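Local coordinates for protein N-acetylmuramoyl-l-alanine amidase (Bartonella henselae, PDB 3NE8) that probably hydrolyses, with zinc, the amide bond joining N-acetylmuramic acid to the L-alanine of the stem peptide, remodelling the cell wall during division, at residues S110-E113 and S114-V118; L136-L139 and T140-E143; I216-S219 and I220-A224. All coordinates share one frame; numbering follows the deposited sequence.

Interaction 1 of 3, residues S110-E113 and S114-V118; sequences SLAE and SENKV. With ZN (zinc ion), chain B.
The backbone N of Glu115 gives its hydrogen to Leu111 O at 2.8 Å, an i-to-i+4 bond with an N-H...O angle of 159°. It belongs to the closing turns of helix 106-116, which carries a zinc ligand into the metal site of this amidase. One residue earlier, Ser114 N bonds to Ser110 O at 3.1 Å, where Ser114 OG, swung back beside its own backbone N, makes a weak second approach to the same oxygen at 3.4 Å; one residue later, Asn116 N bonds to Ala112 O at 2.9 Å.

One flank of the helix faces the metal. There Leu111 CD1 lies 3.7 Å from Glu115 CG, and Leu111 also touches Asp84, another zinc ligand. Beside this flank, the amide of Asn116 passes close over Ala112 O without bonding to it; ND2 goes instead to the carbonyl of Asp175 and OD1 accepts from Gln177 N, tying the helix end to the residues that follow strand 170-174. Ser110 OG is held by Asp87.

His13, Glu28, His82 and Asp84 complete the protein part of the zinc shell. A glutamate placed on the metal in this way is consistent with a helix that keeps the active site closed until a conformational switch moves it. The Glu115 chain reaches the metal by bending at chi2 (-60°), and it binds through one oxygen: OE2 is 2.2 Å from the zinc ion, while OE1 stays 3.5 Å from that ion.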
loop_
_atom_site.group_PDB
_atom_site.type_symbol
_atom_site.label_atom_id
_atom_site.label_comp_id
_atom_site.label_asym_id
_atom_site.label_seq_id
_atom_site.Cartn_x
_atom_site.Cartn_y
_atom_site.Cartn_z
ATOM N N SER A 110 -6.907 -7.072 -25.363
ATOM C CA SER A 110 -6.393 -6.976 -26.720
ATOM C C SER A 110 -5.009 -6.340 -26.725
ATOM O O SER A 110 -4.137 -6.736 -27.498
ATOM C CB SER A 110 -7.346 -6.158 -27.589
ATOM O OG SER A 110 -6.971 -6.236 -28.949
ATOM N N LEU A 111 -4.810 -5.346 -25.862
ATOM C CA LEU A 111 -3.517 -4.676 -25.786
ATOM C C LEU A 111 -2.418 -5.645 -25.361
ATOM O O LEU A 111 -1.349 -5.675 -25.964
ATOM C CB LEU A 111 -3.580 -3.481 -24.838
ATOM C CG LEU A 111 -2.274 -2.715 -24.607
ATOM C CD1 LEU A 111 -1.724 -2.114 -25.906
ATOM C CD2 LEU A 111 -2.489 -1.638 -23.549
ATOM N N ALA A 112 -2.671 -6.443 -24.329
ATOM C CA ALA A 112 -1.679 -7.420 -23.890
ATOM C C ALA A 112 -1.383 -8.453 -24.970
ATOM O O ALA A 112 -0.234 -8.832 -25.166
ATOM C CB ALA A 112 -2.119 -8.104 -22.603
ATOM N N GLU A 113 -2.416 -8.911 -25.669
ATOM C CA GLU A 113 -2.220 -9.877 -26.744
ATOM C C GLU A 113 -1.248 -9.329 -27.772
ATOM O O GLU A 113 -0.308 -10.010 -28.189
ATOM C CB GLU A 113 -3.548 -10.208 -27.429
ATOM C CG GLU A 113 -4.502 -11.043 -26.588
ATOM C CD GLU A 113 -5.880 -11.173 -27.221
ATOM O OE1 GLU A 113 -6.687 -11.992 -26.731
ATOM O OE2 GLU A 113 -6.158 -10.456 -28.207
ATOM N N SER A 114 -1.474 -8.086 -28.179
ATOM C CA SER A 114 -0.639 -7.461 -29.195
ATOM C C SER A 114 0.768 -7.169 -28.683
ATOM O O SER A 114 1.756 -7.387 -29.390
ATOM C CB SER A 114 -1.289 -6.171 -29.697
ATOM O OG SER A 114 -2.460 -6.454 -30.435
ATOM N N GLU A 115 0.865 -6.666 -27.458
ATOM C CA GLU A 115 2.155 -6.287 -26.901
ATOM C C GLU A 115 3.046 -7.487 -26.590
ATOM O O GLU A 115 4.275 -7.378 -26.609
ATOM C CB GLU A 115 1.962 -5.386 -25.681
ATOM C CG GLU A 115 1.472 -4.012 -26.086
ATOM C CD GLU A 115 2.474 -3.352 -26.995
ATOM O OE1 GLU A 115 2.284 -3.334 -28.239
ATOM O OE2 GLU A 115 3.501 -2.904 -26.460
ATOM N N ASN A 116 2.435 -8.634 -26.328
ATOM C CA ASN A 116 3.197 -9.856 -26.112
ATOM C C ASN A 116 3.756 -10.418 -27.411
ATOM O O ASN A 116 4.804 -11.066 -27.413
ATOM C CB ASN A 116 2.339 -10.916 -25.424
ATOM C CG ASN A 116 2.067 -10.595 -23.959
ATOM O OD1 ASN A 116 2.795 -9.815 -23.326
ATOM N ND2 ASN A 116 1.026 -11.208 -23.411
ATOM N N LYS A 117 3.081 -10.155 -28.520
ATOM C CA LYS A 117 3.473 -10.718 -29.808
ATOM C C LYS A 117 4.708 -10.071 -30.420
ATOM O O LYS A 117 5.276 -10.597 -31.371
ATOM C CB LYS A 117 2.308 -10.644 -30.794
ATOM C CG LYS A 117 1.170 -11.589 -30.447
ATOM C CD LYS A 117 -0.053 -11.359 -31.316
ATOM C CE LYS A 117 -1.221 -12.207 -30.836
ATOM N NZ LYS A 117 -2.475 -11.911 -31.584
ATOM N N VAL A 118 5.131 -8.929 -29.884
ATOM C CA VAL A 118 6.271 -8.231 -30.487
ATOM C C VAL A 118 7.582 -9.014 -30.433
ATOM O O VAL A 118 8.486 -8.760 -31.242
ATOM C CB VAL A 118 6.481 -6.815 -29.909
ATOM C CG1 VAL A 118 5.253 -5.956 -30.165
ATOM C CG2 VAL A 118 6.826 -6.883 -28.436
HETATM ZN ZN ZN B . 4.022 -0.771 -26.547
#

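Interaction 2 of 3, residues L136-L139 and T140-E143; sequences LLDL and TRRE
Asp138 and Arg141 both start with CG beside the backbone N, and the arginine chain then runs straight before bending at chi3 (62°), which brings NH1 back one turn to the carboxylate. The resulting i-to-i+3 salt bridge, NH1 of Arg141 to OD1 of Asp138 at 3.0 Å, is lopsided. OD1 lies almost in the guanidinium plane, yet NH1 comes in 41° above the carboxylate plane, the two flat groups being turned 69° apart.

Just before this pair, Leu136 O is gripped twice by Thr140. The backbone N reaches it at 3.0 Å and OG1 at 2.9 Å, from opposite faces of the carbonyl plane; the hydroxyl, like the amide, is spent on the helix's own backbone. Leu139 and Arg142 run alongside each other, with Leu139 CD2 over one face of the guanidinium, 3.6 Å from Arg142 NH2. Two of the arginine's nitrogens go to the second subunit: NE pairs with Glu143 of the neighbouring chain and NH1 with its Gln232, while Glu143 here receives Arg142 of that chain in return.

All this lies in the first turns of helix 135-161, at the dimer interface. Leu137 and Arg141 rest on Pro182, in the loop before strand 186-190, and later turns of the same helix pack against helix 206-227.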
loop_
_atom_site.group_PDB
_atom_site.type_symbol
_atom_site.label_atom_id
_atom_site.label_comp_id
_atom_site.label_asym_id
_atom_site.label_seq_id
_atom_site.Cartn_x
_atom_site.Cartn_y
_atom_site.Cartn_z
ATOM N N LEU A 136 6.557 -21.617 -2.056
ATOM C CA LEU A 136 7.357 -20.460 -1.664
ATOM C C LEU A 136 7.356 -19.414 -2.770
ATOM O O LEU A 136 7.244 -18.216 -2.509
ATOM C CB LEU A 136 8.790 -20.876 -1.322
ATOM C CG LEU A 136 9.000 -21.566 0.030
ATOM C CD1 LEU A 136 8.034 -22.726 0.219
ATOM C CD2 LEU A 136 10.442 -22.037 0.185
ATOM N N LEU A 137 7.470 -19.878 -4.009
ATOM C CA LEU A 137 7.411 -18.996 -5.166
ATOM C C LEU A 137 6.043 -18.317 -5.267
ATOM O O LEU A 137 5.950 -17.111 -5.527
ATOM C CB LEU A 137 7.705 -19.778 -6.446
ATOM C CG LEU A 137 7.735 -18.953 -7.735
ATOM C CD1 LEU A 137 8.819 -17.888 -7.653
ATOM C CD2 LEU A 137 7.939 -19.851 -8.951
ATOM N N ASP A 138 4.981 -19.092 -5.061
ATOM C CA ASP A 138 3.631 -18.555 -5.191
ATOM C C ASP A 138 3.343 -17.512 -4.116
ATOM O O ASP A 138 2.660 -16.518 -4.378
ATOM C CB ASP A 138 2.595 -19.681 -5.167
ATOM C CG ASP A 138 2.629 -20.523 -6.430
ATOM O OD1 ASP A 138 2.989 -19.977 -7.494
ATOM O OD2 ASP A 138 2.293 -21.726 -6.363
ATOM N N LEU A 139 3.875 -17.728 -2.917
ATOM C CA LEU A 139 3.767 -16.732 -1.854
ATOM C C LEU A 139 4.515 -15.448 -2.212
ATOM O O LEU A 139 3.990 -14.349 -2.037
ATOM C CB LEU A 139 4.292 -17.288 -0.529
ATOM C CG LEU A 139 3.581 -18.529 0.012
ATOM C CD1 LEU A 139 4.258 -19.018 1.283
ATOM C CD2 LEU A 139 2.111 -18.230 0.265
ATOM N N THR A 140 5.736 -15.595 -2.724
ATOM C CA THR A 140 6.551 -14.456 -3.142
ATOM C C THR A 140 5.817 -13.655 -4.203
ATOM O O THR A 140 5.798 -12.419 -4.178
ATOM C CB THR A 140 7.897 -14.926 -3.711
ATOM O OG1 THR A 140 8.617 -15.641 -2.700
ATOM C CG2 THR A 140 8.738 -13.737 -4.188
ATOM N N ARG A 141 5.206 -14.375 -5.134
ATOM C CA ARG A 141 4.413 -13.762 -6.182
ATOM C C ARG A 141 3.277 -12.918 -5.615
ATOM O O ARG A 141 2.981 -11.844 -6.118
ATOM C CB ARG A 141 3.848 -14.836 -7.116
ATOM C CG ARG A 141 4.901 -15.469 -8.007
ATOM C CD ARG A 141 4.312 -16.594 -8.844
ATOM N NE ARG A 141 3.272 -16.112 -9.742
ATOM C CZ ARG A 141 2.101 -16.715 -9.920
ATOM N NH1 ARG A 141 1.821 -17.831 -9.260
ATOM N NH2 ARG A 141 1.211 -16.203 -10.760
ATOM N N ARG A 142 2.621 -13.424 -4.575
ATOM C CA ARG A 142 1.478 -12.722 -3.996
ATOM C C ARG A 142 1.935 -11.423 -3.335
ATOM O O ARG A 142 1.301 -10.375 -3.471
ATOM C CB ARG A 142 0.743 -13.635 -3.007
ATOM C CG ARG A 142 -0.622 -13.120 -2.541
ATOM C CD ARG A 142 -1.302 -14.135 -1.628
ATOM N NE ARG A 142 -0.530 -14.346 -0.408
ATOM C CZ ARG A 142 -0.624 -15.417 0.374
ATOM N NH1 ARG A 142 -1.466 -16.406 0.080
ATOM N NH2 ARG A 142 0.133 -15.501 1.459
ATOM N N GLU A 143 3.062 -11.498 -2.645
ATOM C CA GLU A 143 3.658 -10.329 -2.026
ATOM C C GLU A 143 4.057 -9.293 -3.080
ATOM O O GLU A 143 3.770 -8.101 -2.957
ATOM C CB GLU A 143 4.884 -10.772 -1.242
ATOM C CG GLU A 143 5.416 -9.751 -0.282
ATOM C CD GLU A 143 6.668 -10.235 0.400
ATOM O OE1 GLU A 143 7.422 -11.015 -0.223
ATOM O OE2 GLU A 143 6.900 -9.841 1.556
#

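Interaction 3 of 3, residues I216-S219 and I220-A224; sequences IAYS and IRQFA
Gln222 reaches back one turn and lays its side chain over a face of the Tyr218 ring, with CG near the rim and the amide farther out toward the hydroxyl. With the phenol turned out anti to its backbone N (chi1 -179°) and the glutamine chain extended, the two meet slantwise, ring and amide planes 40° apart. NE2 of Gln222 sits 3.3 Å from CE2 of Tyr218 and 3.1 Å from its OH, but the angle to the oxygen is too poor for a hydrogen bond. The amide is fixed instead at its other end, where OE1 accepts from Asn154 and Asn158; Asn158 also bonds to Ser219 OG.

On the buried side Ile216 CG2 meets Ile220 CD1 at 4.0 Å. Ile216 continues onto Phe35 and Leu39, and Ile220 onto Val7, Leu77 and Ile79. The backbone keeps regular i-to-i+4 bonds, such as Phe223 N to Ser219 O at 2.9 Å.

This is an amphipathic helix of an alpha/beta fold: Ile220 faces strands 5-11 and 77-82 of the mixed sheet, Ile216 faces helix 28-45, and helix 135-161 packs along another side.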
loop_
_atom_site.group_PDB
_atom_site.type_symbol
_atom_site.label_atom_id
_atom_site.label_comp_id
_atom_site.label_asym_id
_atom_site.label_seq_id
_atom_site.Cartn_x
_atom_site.Cartn_y
_atom_site.Cartn_z
ATOM N N ILE A 216 5.696 10.738 -11.721
ATOM C CA ILE A 216 6.058 9.347 -11.479
ATOM C C ILE A 216 7.240 9.238 -10.518
ATOM O O ILE A 216 7.250 8.378 -9.633
ATOM C CB ILE A 216 6.305 8.593 -12.797
ATOM C CG1 ILE A 216 5.018 8.585 -13.627
ATOM C CG2 ILE A 216 6.801 7.173 -12.535
ATOM C CD1 ILE A 216 5.177 8.060 -15.011
ATOM N N ALA A 217 8.216 10.131 -10.646
ATOM C CA ALA A 217 9.370 10.115 -9.747
ATOM C C ALA A 217 8.937 10.352 -8.300
ATOM O O ALA A 217 9.444 9.703 -7.378
ATOM C CB ALA A 217 10.409 11.141 -10.178
ATOM N N TYR A 218 7.988 11.261 -8.098
ATOM C CA TYR A 218 7.437 11.502 -6.773
ATOM C C TYR A 218 6.758 10.241 -6.243
ATOM O O TYR A 218 6.944 9.869 -5.077
ATOM C CB TYR A 218 6.458 12.679 -6.824
ATOM C CG TYR A 218 5.835 13.027 -5.490
ATOM C CD1 TYR A 218 6.585 13.614 -4.480
ATOM C CD2 TYR A 218 4.497 12.769 -5.244
ATOM C CE1 TYR A 218 6.013 13.934 -3.255
ATOM C CE2 TYR A 218 3.912 13.091 -4.022
ATOM C CZ TYR A 218 4.678 13.667 -3.039
ATOM O OH TYR A 218 4.083 13.979 -1.835
ATOM N N SER A 219 5.972 9.582 -7.086
ATOM C CA SER A 219 5.325 8.340 -6.688
ATOM C C SER A 219 6.341 7.289 -6.288
ATOM O O SER A 219 6.126 6.547 -5.329
ATOM C CB SER A 219 4.436 7.791 -7.800
ATOM O OG SER A 219 3.357 8.681 -8.033
ATOM N N ILE A 220 7.441 7.208 -7.037
ATOM C CA ILE A 220 8.508 6.268 -6.714
ATOM C C ILE A 220 9.134 6.570 -5.359
ATOM O O ILE A 220 9.375 5.660 -4.555
ATOM C CB ILE A 220 9.576 6.224 -7.829
ATOM C CG1 ILE A 220 8.973 5.596 -9.088
ATOM C CG2 ILE A 220 10.814 5.461 -7.352
ATOM C CD1 ILE A 220 9.845 5.752 -10.325
ATOM N N ARG A 221 9.393 7.836 -5.071
ATOM C CA ARG A 221 9.926 8.222 -3.767
ATOM C C ARG A 221 8.990 7.807 -2.628
ATOM O O ARG A 221 9.432 7.318 -1.583
ATOM C CB ARG A 221 10.182 9.729 -3.723
ATOM C CG ARG A 221 11.160 10.215 -4.785
ATOM C CD ARG A 221 12.604 10.147 -4.310
ATOM N NE ARG A 221 13.035 8.786 -4.005
ATOM C CZ ARG A 221 13.677 8.440 -2.894
ATOM N NH1 ARG A 221 13.964 9.357 -1.980
ATOM N NH2 ARG A 221 14.035 7.179 -2.699
ATOM N N GLN A 222 7.688 8.004 -2.822
ATOM C CA GLN A 222 6.718 7.608 -1.801
ATOM C C GLN A 222 6.708 6.093 -1.626
ATOM O O GLN A 222 6.644 5.582 -0.512
ATOM C CB GLN A 222 5.328 8.102 -2.185
ATOM C CG GLN A 222 5.155 9.608 -2.076
ATOM C CD GLN A 222 3.740 10.034 -2.379
ATOM O OE1 GLN A 222 3.100 9.496 -3.281
ATOM N NE2 GLN A 222 3.235 11.002 -1.615
ATOM N N PHE A 223 6.787 5.372 -2.732
ATOM C CA PHE A 223 6.826 3.918 -2.697
ATOM C C PHE A 223 8.088 3.412 -1.993
ATOM O O PHE A 223 8.026 2.470 -1.197
ATOM C CB PHE A 223 6.737 3.405 -4.132
ATOM C CG PHE A 223 6.645 1.912 -4.267
ATOM C CD1 PHE A 223 5.522 1.223 -3.825
ATOM C CD2 PHE A 223 7.656 1.208 -4.902
ATOM C CE1 PHE A 223 5.424 -0.150 -3.999
ATOM C CE2 PHE A 223 7.570 -0.162 -5.074
ATOM C CZ PHE A 223 6.448 -0.846 -4.619
ATOM N N ALA A 224 9.222 4.059 -2.259
ATOM C CA ALA A 224 10.473 3.702 -1.599
ATOM C C ALA A 224 10.356 3.897 -0.090
ATOM O O ALA A 224 10.793 3.054 0.699
ATOM C CB ALA A 224 11.610 4.544 -2.144
#

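From the N terminus the three come in series, each within a single helix, so none closes a long loop and none nests in or crosses another. Interaction 1 falls at the end of helix 106-116, near the zinc ion. Interaction 2 opens helix 135-161, the next helix, and faces the second subunit; its centre is about 25 Å from that of interaction 1. Interaction 3 lies in helix 206-227, on the far side of the chain's centre from interaction 1. Although 2 and 3 do not touch, their nearest atoms being about 8 Å apart, later turns of helix 135-161 pack on residues 216-224, linking the dimer-facing helix to the sheet.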